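PDB 5HZL: Lmo2445 protein from Listeria monocytogenes EGD-e, which is of unknown function but is a secreted, calcium-binding, internalin-like protein with leucine-rich repeats and a C-terminal domain of the E-set type. Local coordinates for residues 137-142 / 155-160; 164-169 / 173-178; 183-188 / 229-234; 223-228 / 277-282. All blocks are in the same frame, centred on the assembly; numbering follows the deposited sequence.

How the contacts relate
Contacts 1 and 2 belong to the leucine-rich repeats, while contact 4 lies in the C-terminal domain and contact 3 spans the two parts. Contacts 2 and 4 are buried and made of apolar side chains alone; contact 1 is likewise apolar but only partly buried, and contact 3 sets an apolar patch beside acidic groups at a calcium ion. Leu157 packs on Leu177, giving contacts 1 and 2 a continuous core across successive repeats. Contacts 3 and 4 lie about 10 Å apart, centre to centre, and backbone bonding ties residues 183-188 to the start of helix 223-227. Contact 2 also carries a calcium ligand, at the end of its segment away from the packing.

Contact 1 of 4, residues 137-142 / 155-160; sequences NIPKFV and AGLSGY
Ile138 lays its CD1 methyl against one branch of Leu157, CD1 to Leu157 CD2 at 3.6 Å; the two side chains meet at a slant. The same methyl also reaches the backbone beyond the leucine, where Ile138 CD1 is 3.6 Å from Ser158 O. It gets there by torsion: CG1 sits beside the backbone N of Ile138 (chi1 -47°) and a second turn swings CD1 over to residues 155-160, although CB itself does not aim at them. Leu157 CD2 is shared, for its other neighbour is Pro139 CD at 4.1 Å, the proline ring running nearly square to the leucine. Pro139 in turn places its CB 4.1 Å above the plane of the Phe141 ring, toward the rim, linking this patch to the aromatic two residues on in its own loop. All the touching here is apolar or methyl to backbone. The polar element is local to the second segment: Ser158 OG donates to Gly156 O at 2.7 Å, bridging back over Leu157 to sit above the carbonyl plane, 41° out of it. Ser158 also lines a pocket with His181, Ala205 and Thr206 that holds a glycol ether, probably from the crystallisation liquor. In the fold, residues 137-142 are a loop of the leucine-rich repeats between strands 126-128 and 149-151. Residues 155-160 run into the short strand 158-159, which pairs in parallel with strand 181-182; Leu157 packs on Leu182 of that strand and on Phe134, earlier in the loop that holds residues 137-142.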
loop_
_atom_site.group_PDB
_atom_site.type_symbol
_atom_site.label_atom_id
_atom_site.label_comp_id
_atom_site.label_asym_id
_atom_site.label_seq_id
_atom_site.Cartn_x
_atom_site.Cartn_y
_atom_site.Cartn_z
ATOM N N ASN A 137 3.936 2.414 -6.305
ATOM C CA ASN A 137 3.020 1.413 -6.862
ATOM C C ASN A 137 1.690 1.316 -6.113
ATOM O O ASN A 137 1.422 0.341 -5.414
ATOM C CB ASN A 137 3.702 0.048 -6.877
ATOM C CG ASN A 137 4.937 0.028 -7.730
ATOM O OD1 ASN A 137 4.968 0.600 -8.807
ATOM N ND2 ASN A 137 5.952 -0.654 -7.266
ATOM N N ILE A 138 0.856 2.333 -6.286
ATOM C CA ILE A 138 -0.454 2.380 -5.651
ATOM C C ILE A 138 -1.373 1.368 -6.355
ATOM O O ILE A 138 -1.548 1.461 -7.566
ATOM C CB ILE A 138 -1.110 3.767 -5.828
ATOM C CG1 ILE A 138 -0.141 4.918 -5.498
ATOM C CG2 ILE A 138 -2.414 3.853 -5.040
ATOM C CD1 ILE A 138 0.407 4.910 -4.098
ATOM N N PRO A 139 -1.946 0.390 -5.612
ATOM C CA PRO A 139 -2.831 -0.561 -6.268
ATOM C C PRO A 139 -4.257 -0.024 -6.460
ATOM O O PRO A 139 -4.760 0.706 -5.613
ATOM C CB PRO A 139 -2.825 -1.755 -5.306
ATOM C CG PRO A 139 -2.595 -1.168 -3.966
ATOM C CD PRO A 139 -1.708 0.022 -4.197
ATOM N N LYS A 140 -4.885 -0.401 -7.576
ATOM C CA LYS A 140 -6.262 -0.010 -7.921
ATOM C C LYS A 140 -7.305 -1.096 -7.608
ATOM O O LYS A 140 -8.504 -0.829 -7.629
ATOM C CB LYS A 140 -6.350 0.371 -9.406
ATOM C CG LYS A 140 -5.579 1.629 -9.784
ATOM C CD LYS A 140 -5.565 1.881 -11.302
ATOM C CE LYS A 140 -6.923 2.177 -11.952
ATOM N NZ LYS A 140 -7.545 3.429 -11.421
ATOM N N PHE A 141 -6.846 -2.311 -7.333
ATOM C CA PHE A 141 -7.719 -3.451 -7.009
ATOM C C PHE A 141 -8.694 -3.840 -8.134
ATOM O O PHE A 141 -9.870 -4.126 -7.874
ATOM C CB PHE A 141 -8.457 -3.216 -5.683
ATOM C CG PHE A 141 -7.545 -2.865 -4.556
ATOM C CD1 PHE A 141 -6.855 -3.859 -3.867
ATOM C CD2 PHE A 141 -7.356 -1.542 -4.187
ATOM C CE1 PHE A 141 -5.997 -3.541 -2.828
ATOM C CE2 PHE A 141 -6.501 -1.213 -3.148
ATOM C CZ PHE A 141 -5.820 -2.216 -2.465
ATOM N N VAL A 142 -8.222 -3.834 -9.383
ATOM C CA VAL A 142 -9.072 -4.233 -10.512
ATOM C C VAL A 142 -9.164 -5.757 -10.418
ATOM O O VAL A 142 -8.145 -6.442 -10.282
ATOM C CB VAL A 142 -8.568 -3.752 -11.904
ATOM C CG1 VAL A 142 -9.456 -4.296 -13.021
ATOM C CG2 VAL A 142 -8.522 -2.226 -11.968
ATOM N N ALA A 155 2.155 1.525 4.888
ATOM C CA ALA A 155 2.615 0.647 3.806
ATOM C C ALA A 155 3.507 1.307 2.744
ATOM O O ALA A 155 3.647 0.768 1.642
ATOM C CB ALA A 155 1.383 0.038 3.124
ATOM N N GLY A 156 4.086 2.463 3.050
ATOM C CA GLY A 156 4.941 3.173 2.089
ATOM C C GLY A 156 4.277 3.779 0.852
ATOM O O GLY A 156 4.989 4.135 -0.101
ATOM N N LEU A 157 2.941 3.909 0.843
ATOM C CA LEU A 157 2.250 4.484 -0.336
ATOM C C LEU A 157 2.765 5.889 -0.533
ATOM O O LEU A 157 2.742 6.694 0.391
ATOM C CB LEU A 157 0.748 4.485 -0.175
ATOM C CG LEU A 157 0.073 3.117 -0.116
ATOM C CD1 LEU A 157 -1.352 3.257 0.408
ATOM C CD2 LEU A 157 0.087 2.450 -1.479
ATOM N N SER A 158 3.219 6.174 -1.743
ATOM C CA SER A 158 3.842 7.440 -2.020
ATOM C C SER A 158 3.378 8.148 -3.266
ATOM O O SER A 158 2.849 7.534 -4.202
ATOM C CB SER A 158 5.340 7.168 -2.197
ATOM O OG SER A 158 5.872 6.427 -1.109
ATOM N N GLY A 159 3.620 9.456 -3.262
ATOM C CA GLY A 159 3.307 10.311 -4.386
ATOM C C GLY A 159 1.884 10.787 -4.456
ATOM O O GLY A 159 1.183 10.859 -3.449
ATOM N N TYR A 160 1.480 11.117 -5.673
ATOM C CA TYR A 160 0.159 11.614 -5.962
ATOM C C TYR A 160 -0.826 10.506 -6.331
ATOM O O TYR A 160 -0.461 9.568 -7.024
ATOM C CB TYR A 160 0.267 12.597 -7.151
ATOM C CG TYR A 160 -1.048 13.212 -7.593
ATOM C CD1 TYR A 160 -1.511 14.400 -7.028
ATOM C CD2 TYR A 160 -1.824 12.608 -8.570
ATOM C CE1 TYR A 160 -2.715 14.963 -7.418
ATOM C CE2 TYR A 160 -3.029 13.163 -8.970
ATOM C CZ TYR A 160 -3.469 14.337 -8.391
ATOM O OH TYR A 160 -4.657 14.872 -8.798
#

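Contact 2 of 4, residues 164-169 / 173-178; sequences DIWMNM and DSLILN. With CA (calcium ion), chain F.
Trp166 meets Leu175 and Leu177, two leucines of the LxxLxLxxN motif of a leucine-rich repeat, on the inner side of strand 174-176 and just past its end. The indole touches them with its six-membered ring: Trp166 CZ3 is 3.5 Å from Leu177 CD1, and Trp166 CE3 is 3.9 Å from Leu175 CD2. Both methyls approach the ring at a slant. The Leu177 side chain points back against that of Trp166, whereas Leu175 crosses the indole at about a right angle. The leucines also differ in torsion, CG of Leu175 lying opposite its backbone N (chi1 179°) and CG of Leu177 beside its own (chi1 -65°). Behind this layer, Ile165 CD1 stands 3.4 Å above the plane of the indole and over its centre, so the adjacent side chain of the same loop fills one ring face. The buried ring nitrogen is satisfied too: Trp166 NE1 gives a hydrogen bond to Pro139 O in the preceding repeat, and Phe141 meets the indole with planes about 50° apart. Leu175 is set by the parallel sheet, in which strand 174-176 runs between strands 149-151 and 197-199; just beyond the strand, Leu177 O takes hydrogen bonds from Asn180 ND2 and Gln203 NE2. At the other end of the segment, away from the tryptophan, Asp173 OD1 binds a calcium ion at 2.6 Å, which Gln194 O also coordinates.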
loop_
_atom_site.group_PDB
_atom_site.type_symbol
_atom_site.label_atom_id
_atom_site.label_comp_id
_atom_site.label_asym_id
_atom_site.label_seq_id
_atom_site.Cartn_x
_atom_site.Cartn_y
_atom_site.Cartn_z
ATOM N N ASP A 164 -10.399 10.384 -8.103
ATOM C CA ASP A 164 -11.352 9.301 -8.444
ATOM C C ASP A 164 -10.952 7.810 -8.248
ATOM O O ASP A 164 -11.739 6.921 -8.613
ATOM C CB ASP A 164 -11.959 9.534 -9.861
ATOM C CG ASP A 164 -10.919 9.571 -10.993
ATOM O OD1 ASP A 164 -9.730 9.275 -10.767
ATOM O OD2 ASP A 164 -11.310 9.902 -12.133
ATOM N N ILE A 165 -9.792 7.503 -7.665
ATOM C CA ILE A 165 -9.484 6.079 -7.483
ATOM C C ILE A 165 -10.340 5.475 -6.371
ATOM O O ILE A 165 -10.840 6.177 -5.480
ATOM C CB ILE A 165 -7.994 5.734 -7.221
ATOM C CG1 ILE A 165 -7.512 6.168 -5.834
ATOM C CG2 ILE A 165 -7.104 6.294 -8.331
ATOM C CD1 ILE A 165 -6.119 5.648 -5.548
ATOM N N TRP A 166 -10.477 4.159 -6.457
ATOM C CA TRP A 166 -11.231 3.343 -5.530
ATOM C C TRP A 166 -12.749 3.642 -5.507
ATOM O O TRP A 166 -13.421 3.515 -4.472
ATOM C CB TRP A 166 -10.577 3.345 -4.134
ATOM C CG TRP A 166 -9.096 2.970 -4.146
ATOM C CD1 TRP A 166 -8.512 1.954 -4.857
ATOM C CD2 TRP A 166 -8.053 3.533 -3.336
ATOM N NE1 TRP A 166 -7.167 1.899 -4.593
ATOM C CE2 TRP A 166 -6.859 2.847 -3.654
ATOM C CE3 TRP A 166 -8.004 4.566 -2.389
ATOM C CZ2 TRP A 166 -5.632 3.162 -3.055
ATOM C CZ3 TRP A 166 -6.787 4.876 -1.799
ATOM C CH2 TRP A 166 -5.616 4.174 -2.138
HETATM N N MSE A 167 -13.275 4.002 -6.679
HETATM C CA MSE A 167 -14.699 4.291 -6.861
HETATM C C MSE A 167 -15.367 3.192 -7.638
HETATM O O MSE A 167 -16.499 3.335 -8.100
HETATM C CB MSE A 167 -14.811 5.607 -7.603
HETATM C CG MSE A 167 -14.370 6.755 -6.712
HETATM SE SE MSE A 167 -15.677 6.976 -5.258
HETATM C CE MSE A 167 -17.148 7.832 -6.260
ATOM N N ASN A 168 -14.662 2.075 -7.762
ATOM C CA ASN A 168 -15.120 0.891 -8.472
ATOM C C ASN A 168 -15.526 -0.265 -7.512
ATOM O O ASN A 168 -15.724 -1.389 -7.971
ATOM C CB ASN A 168 -13.974 0.421 -9.402
ATOM C CG ASN A 168 -12.667 0.079 -8.636
ATOM O OD1 ASN A 168 -12.356 0.677 -7.590
ATOM N ND2 ASN A 168 -11.895 -0.881 -9.168
HETATM N N MSE A 169 -15.647 0.013 -6.203
HETATM C CA MSE A 169 -15.978 -1.003 -5.178
HETATM C C MSE A 169 -17.209 -0.604 -4.397
HETATM O O MSE A 169 -17.096 -0.004 -3.328
HETATM C CB MSE A 169 -14.755 -1.113 -4.272
HETATM C CG MSE A 169 -13.643 -1.901 -4.970
HETATM SE SE MSE A 169 -11.967 -1.863 -3.933
HETATM C CE MSE A 169 -11.358 -0.100 -4.571
ATOM N N ASP A 173 -16.410 -0.458 2.774
ATOM C CA ASP A 173 -16.904 0.207 3.976
ATOM C C ASP A 173 -15.800 0.639 4.940
ATOM O O ASP A 173 -16.077 1.378 5.891
ATOM C CB ASP A 173 -17.852 -0.742 4.716
ATOM C CG ASP A 173 -18.688 -0.036 5.768
ATOM O OD1 ASP A 173 -19.382 0.959 5.424
ATOM O OD2 ASP A 173 -18.685 -0.500 6.924
ATOM N N SER A 174 -14.573 0.166 4.725
ATOM C CA SER A 174 -13.450 0.534 5.589
ATOM C C SER A 174 -12.178 0.689 4.755
ATOM O O SER A 174 -11.795 -0.227 4.037
ATOM C CB SER A 174 -13.256 -0.502 6.692
ATOM O OG SER A 174 -12.235 -0.097 7.591
ATOM N N LEU A 175 -11.534 1.849 4.863
ATOM C CA LEU A 175 -10.314 2.147 4.111
ATOM C C LEU A 175 -9.316 2.822 5.047
ATOM O O LEU A 175 -9.465 3.997 5.360
ATOM C CB LEU A 175 -10.654 3.052 2.914
ATOM C CG LEU A 175 -9.521 3.517 2.003
ATOM C CD1 LEU A 175 -8.855 2.320 1.354
ATOM C CD2 LEU A 175 -10.053 4.476 0.952
ATOM N N ILE A 176 -8.299 2.079 5.476
ATOM C CA ILE A 176 -7.290 2.586 6.406
ATOM C C ILE A 176 -6.028 2.948 5.623
ATOM O O ILE A 176 -5.405 2.072 5.020
ATOM C CB ILE A 176 -6.934 1.530 7.486
ATOM C CG1 ILE A 176 -8.174 0.752 7.991
ATOM C CG2 ILE A 176 -6.133 2.166 8.619
ATOM C CD1 ILE A 176 -9.277 1.574 8.612
ATOM N N LEU A 177 -5.655 4.231 5.645
ATOM C CA LEU A 177 -4.478 4.735 4.920
ATOM C C LEU A 177 -3.543 5.649 5.720
ATOM O O LEU A 177 -2.729 6.353 5.118
ATOM C CB LEU A 177 -4.953 5.513 3.691
ATOM C CG LEU A 177 -5.680 4.756 2.591
ATOM C CD1 LEU A 177 -6.249 5.724 1.569
ATOM C CD2 LEU A 177 -4.728 3.786 1.927
ATOM N N ASN A 178 -3.642 5.659 7.049
ATOM C CA ASN A 178 -2.734 6.511 7.824
ATOM C C ASN A 178 -1.276 6.071 7.718
ATOM O O ASN A 178 -0.995 4.961 7.299
ATOM C CB ASN A 178 -3.141 6.624 9.306
ATOM C CG ASN A 178 -3.304 5.277 9.996
ATOM O OD1 ASN A 178 -4.068 4.432 9.542
ATOM N ND2 ASN A 178 -2.639 5.095 11.127
HETATM CA CA CA F . -21.454 1.904 4.178
#

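Contact 3 of 4, residues 183-188 / 229-234; sequences ISIPED and LDFIAP. With CA (calcium ion), chain D.
Phe231, Glu187 and Asp230 carry this junction between the end of the leucine-rich repeats and the C-terminal domain, whose family belongs to the E-set clan. The CB of Phe231 points toward residues 183-188. Its CE1 corner lies 4.0 Å from Ile185 CG2, the isoleucine and the ring lying alongside with opposed directions, and the CG of Glu187 comes to the ring edge near its plane. The ring is further packed by Phe190 and Leu191 of helix 187-191 and stacks with Tyr288. Glu187 begins that helix, with Pro186 as its N-cap residue, and crosses Asp230 at about a right angle. From CG onward its chain is extended, which carries the carboxylate past the phenylalanine edge to the acidic end of the contact. There Glu187 OE1 comes within 2.7 Å of Asp230 OD2, the two carboxylate planes turned 45° apart. Asp230 is a known ligand of this calcium site in the protein but does not bind the ion in this chain, where Asp230 OD2 stays 3.6 Å from it. The work of coordination falls instead to the other oxygen of the glutamate: Glu187 OE2 reaches the calcium ion at 2.6 Å and shares it with Glu163 OE1.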
loop_
_atom_site.group_PDB
_atom_site.type_symbol
_atom_site.label_atom_id
_atom_site.label_comp_id
_atom_site.label_asym_id
_atom_site.label_seq_id
_atom_site.Cartn_x
_atom_site.Cartn_y
_atom_site.Cartn_z
ATOM N N ILE A 183 0.926 12.801 -1.118
ATOM C CA ILE A 183 0.907 14.266 -1.202
ATOM C C ILE A 183 -0.431 14.751 -1.734
ATOM O O ILE A 183 -0.599 15.917 -2.082
ATOM C CB ILE A 183 2.022 14.794 -2.138
ATOM C CG1 ILE A 183 1.760 14.423 -3.612
ATOM C CG2 ILE A 183 3.367 14.266 -1.668
ATOM C CD1 ILE A 183 2.699 15.069 -4.597
ATOM N N SER A 184 -1.387 13.844 -1.760
ATOM C CA SER A 184 -2.681 14.107 -2.313
ATOM C C SER A 184 -3.708 13.279 -1.559
ATOM O O SER A 184 -3.345 12.327 -0.865
ATOM C CB SER A 184 -2.598 13.670 -3.772
ATOM O OG SER A 184 -3.841 13.701 -4.434
ATOM N N ILE A 185 -4.980 13.637 -1.709
ATOM C CA ILE A 185 -6.061 12.938 -1.054
ATOM C C ILE A 185 -7.007 12.286 -2.071
ATOM O O ILE A 185 -7.342 12.908 -3.090
ATOM C CB ILE A 185 -6.906 13.920 -0.199
ATOM C CG1 ILE A 185 -6.032 14.628 0.842
ATOM C CG2 ILE A 185 -8.077 13.210 0.500
ATOM C CD1 ILE A 185 -6.789 15.601 1.737
ATOM N N PRO A 186 -7.434 11.026 -1.809
ATOM C CA PRO A 186 -8.434 10.393 -2.672
ATOM C C PRO A 186 -9.790 10.986 -2.247
ATOM O O PRO A 186 -10.528 10.381 -1.477
ATOM C CB PRO A 186 -8.315 8.912 -2.327
ATOM C CG PRO A 186 -7.793 8.885 -0.941
ATOM C CD PRO A 186 -6.940 10.100 -0.774
ATOM N N GLU A 187 -10.090 12.180 -2.748
ATOM C CA GLU A 187 -11.316 12.890 -2.378
ATOM C C GLU A 187 -12.648 12.200 -2.592
ATOM O O GLU A 187 -13.446 12.126 -1.664
ATOM C CB GLU A 187 -11.384 14.262 -3.051
ATOM C CG GLU A 187 -10.348 15.238 -2.540
ATOM C CD GLU A 187 -10.578 16.643 -3.046
ATOM O OE1 GLU A 187 -10.158 17.578 -2.335
ATOM O OE2 GLU A 187 -11.195 16.822 -4.131
ATOM N N ASP A 188 -12.892 11.717 -3.806
ATOM C CA ASP A 188 -14.176 11.085 -4.115
ATOM C C ASP A 188 -14.653 10.067 -3.087
ATOM O O ASP A 188 -15.766 10.195 -2.566
ATOM C CB ASP A 188 -14.172 10.419 -5.500
ATOM C CG ASP A 188 -14.062 11.411 -6.650
ATOM O OD1 ASP A 188 -13.675 12.578 -6.449
ATOM O OD2 ASP A 188 -14.372 10.993 -7.783
ATOM N N LEU A 229 -8.894 21.503 2.594
ATOM C CA LEU A 229 -9.998 22.462 2.747
ATOM C C LEU A 229 -11.374 21.875 2.458
ATOM O O LEU A 229 -12.366 22.388 2.953
ATOM C CB LEU A 229 -9.745 23.714 1.908
ATOM C CG LEU A 229 -8.477 24.469 2.321
ATOM C CD1 LEU A 229 -8.206 25.629 1.377
ATOM C CD2 LEU A 229 -8.553 24.941 3.769
ATOM N N ASP A 230 -11.432 20.803 1.671
ATOM C CA ASP A 230 -12.699 20.126 1.369
ATOM C C ASP A 230 -13.152 19.233 2.542
ATOM O O ASP A 230 -14.164 18.532 2.438
ATOM C CB ASP A 230 -12.570 19.298 0.080
ATOM C CG ASP A 230 -12.280 20.155 -1.149
ATOM O OD1 ASP A 230 -12.372 21.395 -1.071
ATOM O OD2 ASP A 230 -11.975 19.587 -2.211
ATOM N N PHE A 231 -12.386 19.267 3.639
ATOM C CA PHE A 231 -12.662 18.500 4.849
ATOM C C PHE A 231 -12.633 19.353 6.130
ATOM O O PHE A 231 -13.000 18.846 7.179
ATOM C CB PHE A 231 -11.648 17.344 4.973
ATOM C CG PHE A 231 -11.673 16.386 3.806
ATOM C CD1 PHE A 231 -10.882 16.611 2.679
ATOM C CD2 PHE A 231 -12.496 15.258 3.821
ATOM C CE1 PHE A 231 -10.916 15.742 1.593
ATOM C CE2 PHE A 231 -12.528 14.385 2.735
ATOM C CZ PHE A 231 -11.739 14.631 1.621
ATOM N N ILE A 232 -12.224 20.626 6.049
ATOM C CA ILE A 232 -12.138 21.554 7.220
ATOM C C ILE A 232 -12.338 23.035 6.820
ATOM O O ILE A 232 -12.691 23.319 5.674
ATOM C CB ILE A 232 -10.775 21.403 7.950
ATOM C CG1 ILE A 232 -9.632 21.506 6.929
ATOM C CG2 ILE A 232 -10.680 20.073 8.690
ATOM C CD1 ILE A 232 -8.248 21.350 7.498
ATOM N N ALA A 233 -12.121 23.969 7.760
ATOM C CA ALA A 233 -12.268 25.420 7.488
ATOM C C ALA A 233 -11.551 26.311 8.535
ATOM O O ALA A 233 -12.202 26.839 9.444
ATOM C CB ALA A 233 -13.748 25.791 7.393
ATOM N N PRO A 234 -10.213 26.500 8.404
ATOM C CA PRO A 234 -9.488 27.336 9.380
ATOM C C PRO A 234 -9.861 28.805 9.289
ATOM O O PRO A 234 -10.043 29.436 10.322
ATOM C CB PRO A 234 -8.016 27.140 8.996
ATOM C CG PRO A 234 -8.053 26.809 7.548
ATOM C CD PRO A 234 -9.316 26.016 7.335
HETATM CA CA CA D . -10.961 18.882 -5.631
#

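Contact 4 of 4, residues 223-228 / 277-282; sequences PFIYQA and LEISLG
Within residues 277-282, Ile279 is the first to reach helix 223-227, meeting Ile225 with both ends of its branched side chain. Ile279 CG2 is 4.1 Å from Ile225 CD1, and Ile279 CD1 is 4.2 Å from the same methyl, the two side chains crossing at about a right angle. Ile225 manages this although its CB does not face the strand: CG1 lies beside the backbone N (chi1 -67°) and the extended chain then brings CD1 forward. Ile279 also packs on Phe294, Ile240 and Tyr263. Next along, the backbone of Ser280 is bonded to that of Ile241. This is the mixed sheet of the C-terminal domain, of the E-set clan, with strand 273-281 lying between strands 290-298 and 240-244. Helix 223-227 rests against it on a nearly parallel course; the axes of 223-227 and 277-281 are 27° apart and 10.8 Å at closest approach. Leu281, two residues on from Ile279, faces the helix again and sets CD1 in the corner formed by Phe224 and Ile225. That methyl sits at the edge of the Phe224 ring, near its plane, with Leu281 CD1 3.4 Å from Phe224 CD1. It also lies 4.1 Å from Ile225 CG1. In Phe224, CG opposite the backbone N (chi1 180°) brings the ring's edge to the leucine, and the same ring packs on Tyr292 of strand 290-298 and on Ile185.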
loop_
_atom_site.group_PDB
_atom_site.type_symbol
_atom_site.label_atom_id
_atom_site.label_comp_id
_atom_site.label_asym_id
_atom_site.label_seq_id
_atom_site.Cartn_x
_atom_site.Cartn_y
_atom_site.Cartn_z
ATOM N N PRO A 223 -0.587 19.137 -3.449
ATOM C CA PRO A 223 -2.047 19.128 -3.517
ATOM C C PRO A 223 -2.776 18.957 -2.194
ATOM O O PRO A 223 -3.869 19.494 -2.038
ATOM C CB PRO A 223 -2.344 17.950 -4.436
ATOM C CG PRO A 223 -1.176 17.897 -5.327
ATOM C CD PRO A 223 -0.005 18.238 -4.459
ATOM N N PHE A 224 -2.169 18.225 -1.264
ATOM C CA PHE A 224 -2.770 17.974 0.045
ATOM C C PHE A 224 -3.168 19.262 0.772
ATOM O O PHE A 224 -4.242 19.327 1.373
ATOM C CB PHE A 224 -1.808 17.149 0.922
ATOM C CG PHE A 224 -2.351 16.847 2.295
ATOM C CD1 PHE A 224 -2.126 17.721 3.350
ATOM C CD2 PHE A 224 -3.099 15.696 2.530
ATOM C CE1 PHE A 224 -2.634 17.455 4.607
ATOM C CE2 PHE A 224 -3.606 15.426 3.789
ATOM C CZ PHE A 224 -3.375 16.307 4.827
ATOM N N ILE A 225 -2.299 20.271 0.714
ATOM C CA ILE A 225 -2.551 21.559 1.371
ATOM C C ILE A 225 -3.903 22.162 0.981
ATOM O O ILE A 225 -4.656 22.636 1.831
ATOM C CB ILE A 225 -1.422 22.578 1.061
ATOM C CG1 ILE A 225 -0.116 22.124 1.721
ATOM C CG2 ILE A 225 -1.769 23.970 1.587
ATOM C CD1 ILE A 225 1.090 22.969 1.363
ATOM N N TYR A 226 -4.210 22.116 -0.302
ATOM C CA TYR A 226 -5.440 22.689 -0.804
ATOM C C TYR A 226 -6.645 21.764 -0.655
ATOM O O TYR A 226 -7.722 22.215 -0.299
ATOM C CB TYR A 226 -5.220 23.109 -2.252
ATOM C CG TYR A 226 -4.070 24.079 -2.401
ATOM C CD1 TYR A 226 -2.761 23.621 -2.516
ATOM C CD2 TYR A 226 -4.288 25.455 -2.433
ATOM C CE1 TYR A 226 -1.707 24.504 -2.655
ATOM C CE2 TYR A 226 -3.238 26.349 -2.582
ATOM C CZ TYR A 226 -1.950 25.870 -2.691
ATOM O OH TYR A 226 -0.892 26.732 -2.839
ATOM N N GLN A 227 -6.461 20.479 -0.926
ATOM C CA GLN A 227 -7.537 19.484 -0.812
ATOM C C GLN A 227 -8.062 19.358 0.620
ATOM O O GLN A 227 -9.245 19.095 0.825
ATOM C CB GLN A 227 -7.046 18.136 -1.316
ATOM C CG GLN A 227 -6.733 18.143 -2.802
ATOM C CD GLN A 227 -6.103 16.852 -3.297
ATOM O OE1 GLN A 227 -5.313 16.206 -2.605
ATOM N NE2 GLN A 227 -6.438 16.483 -4.511
ATOM N N ALA A 228 -7.189 19.567 1.602
ATOM C CA ALA A 228 -7.573 19.501 3.015
ATOM C C ALA A 228 -8.786 20.384 3.316
ATOM O O ALA A 228 -9.610 20.042 4.166
ATOM C CB ALA A 228 -6.402 19.908 3.902
ATOM N N LEU A 277 13.825 22.440 3.962
ATOM C CA LEU A 277 12.599 23.181 4.218
ATOM C C LEU A 277 11.475 22.229 4.539
ATOM O O LEU A 277 11.365 21.171 3.944
ATOM C CB LEU A 277 12.273 24.038 3.009
ATOM C CG LEU A 277 13.317 25.143 2.819
ATOM C CD1 LEU A 277 13.293 25.695 1.410
ATOM C CD2 LEU A 277 13.129 26.241 3.848
ATOM N N GLU A 278 10.635 22.615 5.483
ATOM C CA GLU A 278 9.538 21.774 5.894
ATOM C C GLU A 278 8.239 22.548 6.062
ATOM O O GLU A 278 8.231 23.638 6.612
ATOM C CB GLU A 278 9.925 21.070 7.197
ATOM C CG GLU A 278 8.827 20.215 7.826
ATOM C CD GLU A 278 9.288 19.454 9.061
ATOM O OE1 GLU A 278 10.406 18.889 9.053
ATOM O OE2 GLU A 278 8.510 19.398 10.039
ATOM N N ILE A 279 7.158 21.960 5.563
ATOM C CA ILE A 279 5.821 22.504 5.674
ATOM C C ILE A 279 5.151 21.536 6.636
ATOM O O ILE A 279 4.969 20.379 6.310
ATOM C CB ILE A 279 5.072 22.513 4.334
ATOM C CG1 ILE A 279 5.826 23.371 3.318
ATOM C CG2 ILE A 279 3.664 23.061 4.524
ATOM C CD1 ILE A 279 5.222 23.381 1.924
ATOM N N SER A 280 4.812 22.017 7.825
ATOM C CA SER A 280 4.174 21.226 8.866
ATOM C C SER A 280 2.715 21.648 8.969
ATOM O O SER A 280 2.430 22.805 9.239
ATOM C CB SER A 280 4.904 21.475 10.180
ATOM O OG SER A 280 4.250 20.864 11.271
ATOM N N LEU A 281 1.804 20.704 8.759
ATOM C CA LEU A 281 0.354 20.933 8.806
ATOM C C LEU A 281 -0.202 20.267 10.055
ATOM O O LEU A 281 0.360 19.282 10.513
ATOM C CB LEU A 281 -0.273 20.283 7.585
ATOM C CG LEU A 281 0.439 20.653 6.278
ATOM C CD1 LEU A 281 -0.077 19.823 5.116
ATOM C CD2 LEU A 281 0.316 22.139 5.994
ATOM N N GLY A 282 -1.301 20.777 10.604
ATOM C CA GLY A 282 -1.888 20.193 11.830
ATOM C C GLY A 282 -3.264 20.740 12.120
ATOM O O GLY A 282 -3.542 21.883 11.760
#